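PDB 6S1Y: angiotensin-converting enzyme from Anopheles gambiae, which is a zinc metallopeptidase of the angiotensin-converting enzyme family, probably trimming short peptides from their C-terminal end. Local coordinates for residues P216-L221 / R465-E470; Q343-R346 / R350-F353; Q369-E374 / G549-W554. All blocks are in the same frame, centred on the assembly; numbering follows the deposited sequence.

Contact 1: residues P216-L221 / R465-E470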
ATOM      1  N   PRO A 216      -3.085  11.096 -19.112  1.00 41.63           N
ATOM      2  CA  PRO A 216      -4.261  11.460 -19.916  1.00 43.70           C
ATOM      3  C   PRO A 216      -5.499  10.722 -19.465  1.00 41.77           C
ATOM      4  O   PRO A 216      -6.606  11.282 -19.446  1.00 40.00           O
ATOM      5  CB  PRO A 216      -3.850  11.086 -21.354  1.00 44.30           C
ATOM      6  CG  PRO A 216      -2.357  11.013 -21.321  1.00 45.28           C
ATOM      7  CD  PRO A 216      -2.034  10.483 -19.936  1.00 43.83           C
ATOM      8  N   LEU A 217      -5.337   9.457 -19.095  1.00 41.86           N
ATOM      9  CA  LEU A 217      -6.470   8.684 -18.604  1.00 41.28           C
ATOM     10  C   LEU A 217      -6.917   9.217 -17.250  1.00 38.43           C
ATOM     11  O   LEU A 217      -8.107   9.475 -17.028  1.00 35.95           O
ATOM     12  CB  LEU A 217      -6.081   7.196 -18.559  1.00 44.62           C
ATOM     13  CG  LEU A 217      -5.422   6.777 -19.910  1.00 49.39           C
ATOM     14  CD1 LEU A 217      -3.904   7.072 -20.035  1.00 43.48           C
ATOM     15  CD2 LEU A 217      -5.668   5.308 -20.257  1.00 54.68           C
ATOM     16  N   TYR A 218      -5.964   9.435 -16.338  1.00 38.67           N
ATOM     17  CA  TYR A 218      -6.330   9.977 -15.042  1.00 36.70           C
ATOM     18  C   TYR A 218      -7.039  11.328 -15.185  1.00 36.99           C
ATOM     19  O   TYR A 218      -7.985  11.622 -14.446  1.00 35.63           O
ATOM     20  CB  TYR A 218      -5.105  10.113 -14.156  1.00 36.57           C
ATOM     21  CG  TYR A 218      -5.471  10.793 -12.844  1.00 37.21           C
ATOM     22  CD1 TYR A 218      -6.182  10.111 -11.885  1.00 35.45           C
ATOM     23  CD2 TYR A 218      -5.139  12.132 -12.593  1.00 36.03           C
ATOM     24  CE1 TYR A 218      -6.557  10.699 -10.710  1.00 36.23           C
ATOM     25  CE2 TYR A 218      -5.501  12.738 -11.390  1.00 36.34           C
ATOM     26  CZ  TYR A 218      -6.218  11.996 -10.449  1.00 36.87           C
ATOM     27  OH  TYR A 218      -6.610  12.539  -9.251  1.00 36.30           O
ATOM     28  N   GLU A 219      -6.619  12.166 -16.139  1.00 36.39           N
ATOM     29  CA  GLU A 219      -7.248  13.485 -16.222  1.00 37.28           C
ATOM     30  C   GLU A 219      -8.667  13.391 -16.778  1.00 36.27           C
ATOM     31  O   GLU A 219      -9.548  14.143 -16.343  1.00 36.62           O
ATOM     32  CB  GLU A 219      -6.364  14.449 -17.033  1.00 38.88           C
ATOM     33  CG  GLU A 219      -5.061  14.765 -16.246  1.00 42.99           C
ATOM     34  CD  GLU A 219      -4.129  15.801 -16.891  1.00 45.23           C
ATOM     35  OE1 GLU A 219      -3.357  16.390 -16.111  1.00 42.66           O
ATOM     36  OE2 GLU A 219      -4.152  16.002 -18.135  1.00 45.03           O
ATOM     37  N   GLN A 220      -8.933  12.472 -17.700  1.00 34.17           N
ATOM     38  CA  GLN A 220     -10.307  12.266 -18.129  1.00 35.24           C
ATOM     39  C   GLN A 220     -11.184  11.783 -16.978  1.00 34.25           C
ATOM     40  O   GLN A 220     -12.322  12.231 -16.832  1.00 34.16           O
ATOM     41  CB  GLN A 220     -10.349  11.277 -19.297  1.00 37.29           C
ATOM     42  CG  GLN A 220      -9.672  11.800 -20.571  1.00 38.08           C
ATOM     43  CD  GLN A 220     -10.361  13.033 -21.120  1.00 38.57           C
ATOM     44  OE1 GLN A 220     -11.586  13.085 -21.200  1.00 38.30           O
ATOM     45  NE2 GLN A 220      -9.569  14.035 -21.494  1.00 37.54           N
ATOM     46  N   LEU A 221     -10.682  10.880 -16.138  1.00 36.87           N
ATOM     47  CA  LEU A 221     -11.505  10.337 -15.053  1.00 33.04           C
ATOM     48  C   LEU A 221     -11.752  11.395 -13.996  1.00 33.69           C
ATOM     49  O   LEU A 221     -12.889  11.598 -13.554  1.00 31.76           O
ATOM     50  CB  LEU A 221     -10.813   9.134 -14.424  1.00 33.65           C
ATOM     51  CG  LEU A 221     -11.593   8.429 -13.318  1.00 36.26           C
ATOM     52  CD1 LEU A 221     -12.960   7.925 -13.839  1.00 34.40           C
ATOM     53  CD2 LEU A 221     -10.778   7.244 -12.749  1.00 37.13           C
ATOM     54  N   ARG A 465      -0.677  19.235  -8.234  1.00 37.78           N
ATOM     55  CA  ARG A 465      -0.133  19.067  -9.584  1.00 38.62           C
ATOM     56  C   ARG A 465      -0.468  17.693 -10.149  1.00 39.15           C
ATOM     57  O   ARG A 465      -0.935  17.567 -11.287  1.00 38.71           O
ATOM     58  CB  ARG A 465       1.375  19.289  -9.589  1.00 41.54           C
ATOM     59  CG  ARG A 465       2.034  18.832 -10.891  1.00 46.55           C
ATOM     60  CD  ARG A 465       3.305  19.611 -11.228  1.00 49.61           C
ATOM     61  NE  ARG A 465       3.890  19.100 -12.476  1.00 55.94           N
ATOM     62  CZ  ARG A 465       3.479  19.443 -13.700  1.00 55.07           C
ATOM     63  NH1 ARG A 465       4.068  18.924 -14.767  1.00 52.68           N
ATOM     64  NH2 ARG A 465       2.489  20.315 -13.857  1.00 53.53           N
ATOM     65  N   TYR A 466      -0.269  16.643  -9.365  1.00 39.27           N
ATOM     66  CA  TYR A 466      -0.411  15.313  -9.921  1.00 39.43           C
ATOM     67  C   TYR A 466      -1.778  14.684  -9.681  1.00 39.53           C
ATOM     68  O   TYR A 466      -2.186  13.826 -10.481  1.00 38.57           O
ATOM     69  CB  TYR A 466       0.707  14.418  -9.391  1.00 41.55           C
ATOM     70  CG  TYR A 466       2.055  14.876  -9.903  1.00 44.56           C
ATOM     71  CD1 TYR A 466       2.452  14.601 -11.207  1.00 44.97           C
ATOM     72  CD2 TYR A 466       2.914  15.630  -9.102  1.00 46.22           C
ATOM     73  CE1 TYR A 466       3.682  15.040 -11.688  1.00 48.02           C
ATOM     74  CE2 TYR A 466       4.138  16.077  -9.589  1.00 47.66           C
ATOM     75  CZ  TYR A 466       4.509  15.771 -10.877  1.00 47.37           C
ATOM     76  OH  TYR A 466       5.712  16.213 -11.367  1.00 53.15           O
ATOM     77  N   SER A 467      -2.523  15.104  -8.649  1.00 37.67           N
ATOM     78  CA  SER A 467      -3.826  14.490  -8.399  1.00 35.32           C
ATOM     79  C   SER A 467      -4.984  15.445  -8.589  1.00 34.82           C
ATOM     80  O   SER A 467      -6.117  14.992  -8.699  1.00 34.39           O
ATOM     81  CB  SER A 467      -3.912  13.929  -6.977  1.00 35.43           C
ATOM     82  OG  SER A 467      -3.075  12.813  -6.845  1.00 37.29           O
ATOM     83  N   GLY A 468      -4.729  16.750  -8.634  1.00 35.37           N
ATOM     84  CA  GLY A 468      -5.818  17.686  -8.845  1.00 35.27           C
ATOM     85  C   GLY A 468      -6.832  17.678  -7.730  1.00 34.04           C
ATOM     86  O   GLY A 468      -8.034  17.784  -7.999  1.00 32.98           O
ATOM     87  N   VAL A 469      -6.376  17.543  -6.477  1.00 34.42           N
ATOM     88  CA  VAL A 469      -7.236  17.625  -5.299  1.00 34.11           C
ATOM     89  C   VAL A 469      -6.591  18.597  -4.322  1.00 34.97           C
ATOM     90  O   VAL A 469      -5.380  18.845  -4.369  1.00 34.91           O
ATOM     91  CB  VAL A 469      -7.463  16.252  -4.619  1.00 35.24           C
ATOM     92  CG1 VAL A 469      -8.007  15.273  -5.620  1.00 34.84           C
ATOM     93  CG2 VAL A 469      -6.193  15.731  -3.993  1.00 34.34           C
ATOM     94  N   GLU A 470      -7.407  19.121  -3.409  1.00 34.49           N
ATOM     95  CA  GLU A 470      -6.944  20.162  -2.497  1.00 35.72           C
ATOM     96  C   GLU A 470      -7.682  20.054  -1.170  1.00 35.64           C
ATOM     97  O   GLU A 470      -8.813  19.558  -1.117  1.00 33.77           O
ATOM     98  CB  GLU A 470      -7.157  21.575  -3.091  1.00 34.86           C
ATOM     99  CG  GLU A 470      -8.630  21.995  -3.199  1.00 33.97           C
ATOM    100  CD  GLU A 470      -8.854  23.353  -3.862  1.00 38.70           C
ATOM    101  OE1 GLU A 470      -7.879  23.910  -4.464  1.00 39.69           O
ATOM    102  OE2 GLU A 470     -10.004  23.868  -3.774  1.00 37.17           O
TER
HETATM  103  O   HOH W   1      -5.103  10.923  -7.409  1.00 34.65           O
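Tyr-218 reaches out from one helix to grip the carbonyl oxygen of Ser-467 in the last turn of another, and this one polar bond dominates the contact. The phenol OH donates to Ser-467 O at 2.6 Å. It meets a lone pair in the carbonyl plane, with a C=O...OH angle of 123°, while the same oxygen lies at the edge of the tyrosine ring. Because CG of Tyr-218 stands anti to the backbone N (chi1 175°), the ring points from its helix toward the end of the other.

A water adds a second, indirect link. It donates to Tyr-218 OH at 2.9 Å and lies 2.8 Å from Ser-467 OG, so the phenol oxygen serves both as donor and acceptor. Ser-467 OG is also hydrogen-bonded to Arg-463.

Van der Waals contact is modest: CE2 of Tyr-218 comes within 3.6 Å of Tyr-466 O, and Ser-467 CB lies 3.8 Å from Tyr-218 OH. Gly-468 then leaves the helix with positive phi, turning the chain into a short strand.

The bond thus joins helix 203-233 to the C-terminal end of helix 455-467. Pro-433 of helix 431-447 packs against both Tyr-218 and Ser-467, and strand 469-470 runs on directly to pair in parallel with strand 244-245.

Contact 2: residues Q343-R346 / R350-F353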
ATOM      1  N   GLN A 343      -5.731  -6.738  11.815  1.00 43.62           N
ATOM      2  CA  GLN A 343      -6.642  -5.945  11.012  1.00 44.99           C
ATOM      3  C   GLN A 343      -7.902  -5.676  11.810  1.00 45.80           C
ATOM      4  O   GLN A 343      -8.498  -6.603  12.375  1.00 44.70           O
ATOM      5  CB  GLN A 343      -6.993  -6.656   9.698  1.00 43.95           C
ATOM      6  CG  GLN A 343      -7.836  -5.800   8.752  1.00 43.81           C
ATOM      7  CD  GLN A 343      -7.983  -6.410   7.368  1.00 43.76           C
ATOM      8  OE1 GLN A 343      -7.186  -7.246   6.947  1.00 42.17           O
ATOM      9  NE2 GLN A 343      -9.017  -5.981   6.646  1.00 46.72           N
ATOM     10  N   CYS A 344      -8.308  -4.411  11.851  1.00 45.61           N
ATOM     11  CA  CYS A 344      -9.554  -4.032  12.517  1.00 46.31           C
ATOM     12  C   CYS A 344     -10.694  -4.129  11.501  1.00 45.77           C
ATOM     13  O   CYS A 344     -11.388  -3.176  11.170  1.00 47.34           O
ATOM     14  CB  CYS A 344      -9.415  -2.660  13.165  1.00 48.30           C
ATOM     15  SG  CYS A 344      -8.062  -2.654  14.434  1.00 47.94           S
ATOM     16  N   THR A 345     -10.880  -5.368  11.045  1.00 45.82           N
ATOM     17  CA  THR A 345     -11.800  -5.702   9.969  1.00 45.92           C
ATOM     18  C   THR A 345     -13.234  -5.270  10.235  1.00 46.98           C
ATOM     19  O   THR A 345     -13.776  -5.456  11.327  1.00 46.45           O
ATOM     20  CB  THR A 345     -11.773  -7.218   9.740  1.00 44.29           C
ATOM     21  OG1 THR A 345     -10.413  -7.675   9.729  1.00 43.53           O
ATOM     22  CG2 THR A 345     -12.427  -7.577   8.406  1.00 47.07           C
ATOM     23  N   ARG A 346     -13.864  -4.734   9.194  1.00 49.28           N
ATOM     24  CA  ARG A 346     -15.289  -4.432   9.167  1.00 48.52           C
ATOM     25  C   ARG A 346     -15.914  -5.148   7.976  1.00 47.11           C
ATOM     26  O   ARG A 346     -15.224  -5.568   7.051  1.00 47.90           O
ATOM     27  CB  ARG A 346     -15.524  -2.927   9.085  1.00 49.30           C
ATOM     28  CG  ARG A 346     -14.889  -2.180  10.265  1.00 50.11           C
ATOM     29  CD  ARG A 346     -15.774  -2.269  11.487  1.00 47.13           C
ATOM     30  NE  ARG A 346     -16.909  -1.363  11.344  1.00 51.36           N
ATOM     31  CZ  ARG A 346     -17.895  -1.235  12.228  1.00 51.81           C
ATOM     32  NH1 ARG A 346     -17.901  -1.969  13.328  1.00 50.70           N
ATOM     33  NH2 ARG A 346     -18.884  -0.381  11.994  1.00 51.00           N
ATOM     34  N   ARG A 350     -14.930  -2.938   0.517  1.00 47.46           N
ATOM     35  CA  ARG A 350     -13.596  -2.349   0.634  1.00 47.73           C
ATOM     36  C   ARG A 350     -12.699  -3.213   1.524  1.00 46.24           C
ATOM     37  O   ARG A 350     -11.611  -3.633   1.115  1.00 45.52           O
ATOM     38  CB  ARG A 350     -13.736  -0.928   1.189  1.00 48.48           C
ATOM     39  CG  ARG A 350     -12.473  -0.079   1.211  1.00 51.47           C
ATOM     40  CD  ARG A 350     -12.807   1.338   1.681  1.00 51.27           C
ATOM     41  NE  ARG A 350     -13.240   1.372   3.083  1.00 57.33           N
ATOM     42  CZ  ARG A 350     -14.505   1.412   3.500  1.00 58.61           C
ATOM     43  NH1 ARG A 350     -14.760   1.438   4.808  1.00 54.77           N
ATOM     44  NH2 ARG A 350     -15.527   1.427   2.626  1.00 57.93           N
ATOM     45  N   GLU A 351     -13.165  -3.520   2.734  1.00 45.82           N
ATOM     46  CA  GLU A 351     -12.380  -4.320   3.664  1.00 47.41           C
ATOM     47  C   GLU A 351     -12.159  -5.741   3.143  1.00 44.99           C
ATOM     48  O   GLU A 351     -11.114  -6.344   3.403  1.00 42.41           O
ATOM     49  CB  GLU A 351     -13.080  -4.351   5.031  1.00 47.93           C
ATOM     50  CG  GLU A 351     -13.080  -3.031   5.810  1.00 48.82           C
ATOM     51  CD  GLU A 351     -11.873  -2.876   6.737  1.00 54.47           C
ATOM     52  OE1 GLU A 351     -11.689  -1.775   7.308  1.00 62.77           O
ATOM     53  OE2 GLU A 351     -11.106  -3.838   6.897  1.00 54.13           O
ATOM     54  N   PHE A 352     -13.118  -6.290   2.403  1.00 43.83           N
ATOM     55  CA  PHE A 352     -12.914  -7.590   1.774  1.00 44.41           C
ATOM     56  C   PHE A 352     -11.672  -7.593   0.893  1.00 44.98           C
ATOM     57  O   PHE A 352     -10.930  -8.579   0.879  1.00 43.86           O
ATOM     58  CB  PHE A 352     -14.153  -7.964   0.955  1.00 48.64           C
ATOM     59  CG  PHE A 352     -14.308  -9.441   0.693  1.00 49.18           C
ATOM     60  CD1 PHE A 352     -13.884 -10.391   1.615  1.00 52.46           C
ATOM     61  CD2 PHE A 352     -14.912  -9.879  -0.471  1.00 51.92           C
ATOM     62  CE1 PHE A 352     -14.061 -11.764   1.375  1.00 54.60           C
ATOM     63  CE2 PHE A 352     -15.087 -11.252  -0.725  1.00 56.68           C
ATOM     64  CZ  PHE A 352     -14.666 -12.189   0.207  1.00 52.30           C
ATOM     65  N   PHE A 353     -11.430  -6.501   0.134  1.00 45.35           N
ATOM     66  CA  PHE A 353     -10.217  -6.408  -0.680  1.00 44.65           C
ATOM     67  C   PHE A 353      -8.976  -6.227   0.186  1.00 42.87           C
ATOM     68  O   PHE A 353      -7.909  -6.755  -0.142  1.00 41.96           O
ATOM     69  CB  PHE A 353     -10.314  -5.252  -1.703  1.00 44.33           C
ATOM     70  CG  PHE A 353     -11.374  -5.469  -2.728  1.00 47.50           C
ATOM     71  CD1 PHE A 353     -11.445  -6.670  -3.428  1.00 45.75           C
ATOM     72  CD2 PHE A 353     -12.353  -4.508  -2.948  1.00 48.20           C
ATOM     73  CE1 PHE A 353     -12.455  -6.893  -4.342  1.00 49.19           C
ATOM     74  CE2 PHE A 353     -13.362  -4.725  -3.860  1.00 47.99           C
ATOM     75  CZ  PHE A 353     -13.421  -5.917  -4.560  1.00 48.71           C
TER
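Glu-351 lies against the loop that leads into its helix, and Gln-343 takes hold of its carboxylate. NE2 of Gln-343 donates to Glu-351 OE2 at 3.0 Å with an N-H...O angle of 154°. The acceptor lies in the amide plane and is approached nearly along its C-O axis. Amide and carboxylate are turned 33° from each other, and the two side chains run antiparallel past each other. Glu-351 bends at chi2 (-90°), which turns the carboxylate toward the backbone N of Arg-346.

The tight part is made by Glu-351, stem and carboxylate, against the loop backbone: Arg-346 O lies 3.2 Å from Glu-351 CB, and Thr-345 CA is 3.7 Å from Glu-351 OE2. On this buried side Thr-345 OG1 is satisfied by Leu-315 O, while Gln-343 also packs on Phe-290, Val-354 and Val-355.

Packing is looser toward the side chain of the partly exposed Arg-346. Its CB approaches Glu-351 CG at 4.1 Å, but the bent side chain then leads away to a salt bridge with Glu-141 of helix 135-145. Arg-346 NE and Glu-351 OE1 remain 6.6 Å apart, too far for direct pairing, although their opposite charges may still favour each other.

Cys-344, at the centre of an inverse gamma turn, is tied by disulfide to Cys-326. The whole is the entry to helix 349-368, which carries the HExxH zinc-binding motif of this metallopeptidase family; Gln-343 itself touches Glu-358 of that motif.

Contact 3: residues Q369-E374 / G549-W554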
ATOM      1  N   GLN A 369       9.461 -19.055   3.152  1.00 53.63           N
ATOM      2  CA  GLN A 369       9.963 -19.251   4.507  1.00 55.74           C
ATOM      3  C   GLN A 369      11.047 -20.321   4.599  1.00 58.54           C
ATOM      4  O   GLN A 369      11.749 -20.370   5.615  1.00 60.27           O
ATOM      5  CB  GLN A 369       8.819 -19.598   5.450  1.00 54.01           C
ATOM      6  CG  GLN A 369       8.110 -20.902   5.177  1.00 55.31           C
ATOM      7  CD  GLN A 369       7.068 -21.197   6.238  1.00 56.69           C
ATOM      8  OE1 GLN A 369       6.999 -20.507   7.257  1.00 58.65           O
ATOM      9  NE2 GLN A 369       6.253 -22.212   6.010  1.00 57.30           N
ATOM     10  N   HIS A 370      11.214 -21.155   3.569  1.00 57.05           N
ATOM     11  CA  HIS A 370      12.306 -22.118   3.526  1.00 60.39           C
ATOM     12  C   HIS A 370      13.635 -21.491   3.133  1.00 59.57           C
ATOM     13  O   HIS A 370      14.656 -22.182   3.153  1.00 60.99           O
ATOM     14  CB  HIS A 370      11.984 -23.230   2.526  1.00 58.98           C
ATOM     15  CG  HIS A 370      11.985 -22.755   1.109  1.00 61.92           C
ATOM     16  ND1 HIS A 370      10.844 -22.299   0.477  1.00 60.90           N
ATOM     17  CD2 HIS A 370      12.998 -22.607   0.217  1.00 60.86           C
ATOM     18  CE1 HIS A 370      11.150 -21.921  -0.755  1.00 60.95           C
ATOM     19  NE2 HIS A 370      12.451 -22.093  -0.936  1.00 60.58           N
ATOM     20  N   GLN A 371      13.651 -20.223   2.745  1.00 58.54           N
ATOM     21  CA  GLN A 371      14.887 -19.585   2.319  1.00 58.99           C
ATOM     22  C   GLN A 371      15.692 -19.104   3.524  1.00 56.27           C
ATOM     23  O   GLN A 371      15.170 -19.009   4.635  1.00 56.94           O
ATOM     24  CB  GLN A 371      14.583 -18.402   1.400  1.00 58.39           C
ATOM     25  CG  GLN A 371      13.867 -18.761   0.100  1.00 57.74           C
ATOM     26  CD  GLN A 371      14.803 -18.889  -1.102  1.00 56.89           C
ATOM     27  OE1 GLN A 371      15.993 -18.617  -1.018  1.00 56.00           O
ATOM     28  NE2 GLN A 371      14.249 -19.301  -2.229  1.00 56.20           N
ATOM     29  N   PRO A 372      16.972 -18.800   3.331  1.00 54.46           N
ATOM     30  CA  PRO A 372      17.722 -18.112   4.386  1.00 59.16           C
ATOM     31  C   PRO A 372      17.101 -16.756   4.691  1.00 59.79           C
ATOM     32  O   PRO A 372      16.423 -16.149   3.854  1.00 59.11           O
ATOM     33  CB  PRO A 372      19.131 -17.968   3.802  1.00 60.53           C
ATOM     34  CG  PRO A 372      18.974 -18.203   2.339  1.00 61.34           C
ATOM     35  CD  PRO A 372      17.804 -19.108   2.160  1.00 54.91           C
ATOM     36  N   VAL A 373      17.361 -16.275   5.910  1.00 58.86           N
ATOM     37  CA  VAL A 373      16.621 -15.135   6.442  1.00 59.36           C
ATOM     38  C   VAL A 373      16.746 -13.917   5.530  1.00 59.64           C
ATOM     39  O   VAL A 373      15.765 -13.207   5.299  1.00 58.75           O
ATOM     40  CB  VAL A 373      17.089 -14.812   7.875  1.00 61.59           C
ATOM     41  CG1 VAL A 373      18.604 -14.512   7.915  1.00 63.52           C
ATOM     42  CG2 VAL A 373      16.283 -13.649   8.428  1.00 58.36           C
ATOM     43  N   GLU A 374      17.941 -13.654   4.996  1.00 60.49           N
ATOM     44  CA  GLU A 374      18.144 -12.460   4.187  1.00 61.32           C
ATOM     45  C   GLU A 374      17.539 -12.566   2.788  1.00 61.29           C
ATOM     46  O   GLU A 374      17.582 -11.583   2.040  1.00 60.58           O
ATOM     47  CB  GLU A 374      19.645 -12.143   4.092  1.00 65.44           C
ATOM     48  CG  GLU A 374      20.466 -13.096   3.234  1.00 68.21           C
ATOM     49  CD  GLU A 374      20.892 -14.366   3.965  1.00 68.03           C
ATOM     50  OE1 GLU A 374      21.993 -14.878   3.672  1.00 70.25           O
ATOM     51  OE2 GLU A 374      20.128 -14.859   4.818  1.00 67.45           O
ATOM     52  N   GLY A 549      11.559 -15.665  -3.137  1.00 52.82           N
ATOM     53  CA  GLY A 549      11.828 -14.576  -2.216  1.00 50.53           C
ATOM     54  C   GLY A 549      12.689 -13.535  -2.886  1.00 52.72           C
ATOM     55  O   GLY A 549      12.413 -13.066  -4.003  1.00 52.08           O
ATOM     56  N   SER A 550      13.774 -13.188  -2.215  1.00 54.08           N
ATOM     57  CA  SER A 550      14.711 -12.175  -2.668  1.00 55.58           C
ATOM     58  C   SER A 550      15.978 -12.783  -3.256  1.00 55.79           C
ATOM     59  O   SER A 550      16.957 -12.066  -3.483  1.00 55.98           O
ATOM     60  CB  SER A 550      15.055 -11.261  -1.486  1.00 56.44           C
ATOM     61  OG  SER A 550      15.808 -10.151  -1.917  1.00 62.21           O
ATOM     62  N   SER A 551      15.976 -14.086  -3.531  1.00 56.12           N
ATOM     63  CA  SER A 551      17.214 -14.780  -3.871  1.00 57.20           C
ATOM     64  C   SER A 551      17.713 -14.428  -5.258  1.00 59.09           C
ATOM     65  O   SER A 551      18.912 -14.556  -5.523  1.00 60.63           O
ATOM     66  CB  SER A 551      17.018 -16.287  -3.775  1.00 55.86           C
ATOM     67  OG  SER A 551      16.065 -16.739  -4.717  1.00 58.43           O
ATOM     68  N   LYS A 552      16.835 -13.965  -6.140  1.00 59.98           N
ATOM     69  CA  LYS A 552      17.264 -13.506  -7.454  1.00 60.16           C
ATOM     70  C   LYS A 552      16.910 -12.032  -7.666  1.00 59.88           C
ATOM     71  O   LYS A 552      15.972 -11.508  -7.047  1.00 57.51           O
ATOM     72  CB  LYS A 552      16.617 -14.354  -8.558  1.00 60.06           C
ATOM     73  CG  LYS A 552      16.893 -15.837  -8.404  1.00 61.63           C
ATOM     74  CD  LYS A 552      16.509 -16.619  -9.650  1.00 66.48           C
ATOM     75  CE  LYS A 552      17.214 -17.979  -9.695  1.00 73.20           C
ATOM     76  NZ  LYS A 552      16.599 -18.887 -10.716  1.00 73.80           N
ATOM     77  N   PRO A 553      17.663 -11.340  -8.521  1.00 61.06           N
ATOM     78  CA  PRO A 553      17.239 -10.006  -8.974  1.00 60.87           C
ATOM     79  C   PRO A 553      15.815 -10.047  -9.505  1.00 58.80           C
ATOM     80  O   PRO A 553      15.401 -11.022 -10.142  1.00 58.23           O
ATOM     81  CB  PRO A 553      18.238  -9.674 -10.089  1.00 60.84           C
ATOM     82  CG  PRO A 553      19.445 -10.500  -9.769  1.00 60.70           C
ATOM     83  CD  PRO A 553      18.937 -11.759  -9.134  1.00 60.62           C
ATOM     84  N   TRP A 554      15.072  -8.964  -9.267  1.00 56.23           N
ATOM     85  CA  TRP A 554      13.630  -9.046  -9.442  1.00 54.95           C
ATOM     86  C   TRP A 554      13.225  -9.222 -10.902  1.00 53.46           C
ATOM     87  O   TRP A 554      12.163  -9.796 -11.167  1.00 54.41           O
ATOM     88  CB  TRP A 554      12.944  -7.826  -8.808  1.00 53.08           C
ATOM     89  CG  TRP A 554      13.181  -6.523  -9.458  1.00 51.63           C
ATOM     90  CD1 TRP A 554      14.015  -5.521  -9.029  1.00 53.31           C
ATOM     91  CD2 TRP A 554      12.547  -6.038 -10.646  1.00 51.76           C
ATOM     92  NE1 TRP A 554      13.962  -4.458  -9.897  1.00 52.22           N
ATOM     93  CE2 TRP A 554      13.054  -4.743 -10.889  1.00 52.49           C
ATOM     94  CE3 TRP A 554      11.595  -6.573 -11.527  1.00 51.30           C
ATOM     95  CZ2 TRP A 554      12.648  -3.979 -11.983  1.00 50.56           C
ATOM     96  CZ3 TRP A 554      11.200  -5.821 -12.607  1.00 53.39           C
ATOM     97  CH2 TRP A 554      11.730  -4.532 -12.832  1.00 51.20           C
TER
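The side chain of Gln-371 starts with CG anti to the carbonyl carbon (chi1 -62°) and bends sharply at chi2 (-98°), carrying its amide across to Ser-551. There, a chi1 of 64° places the serine OG between the backbone N and the carbonyl carbon. The two polar groups lie side by side without bonding: Gln-371 OE1 is 3.8 Å from Ser-551 CB, while Gln-371 NE2 and Ser-551 OG are 4.0 Å apart.

Each group instead finds its hydrogen bond at the end of helix 536-547, which leads into residues 549-554. NE2 of Gln-371 is hydrogen-bonded to Ala-547 O, and OG of Ser-551 to Leu-548 O. The glutamine therefore ties the 369-374 loop to the C-terminal end of helix 536-547, and its amide and the serine hydroxyl engage successive peptide carbonyls there. Gly-549, the first residue beyond that helix to leave helical angles, has positive phi, and its CA lies 7.4 Å from the CA of Gln-371.

Farther along, the approach is weaker. Glu-374 O lies 4.3 Å from Ser-550 CB, a loose van der Waals contact. More substantial is the backbone hydrogen bonding of Ser-550 with Phe-375, the residue directly after Glu-374, while Ser-550 OG is hydrogen-bonded to Lys-89 of helix 81-90.

This is loop-to-loop packing in a mostly helical peptidase fold, at the periphery rather than at the zinc site. It joins the exit of the zinc-binding helix 349-368 to the connection between helices 536-547 and 554-562.

The three contacts are separate, with no atoms touching between them. Contact 2 lies nearest the active site: the side chain of Gln-343 is about 10 Å from the zinc ion and about 7 Å from the bound gamma-glutamyl ligand. The Ser-467 side chain of contact 1 is about 13 Å from that ligand. Contacts 1 and 3 lie on opposite sides of the chain's centre, their own centres 38 Å apart. Contact 2 includes the first turn of helix 349-368, which supplies the zinc ligands His-357 and His-361, and the 369-374 loop of contact 3 follows its last residue; these two centres are 29 Å apart. In sequence, contact 2 is nested within contact 1, whereas contacts 1 and 3 interleave.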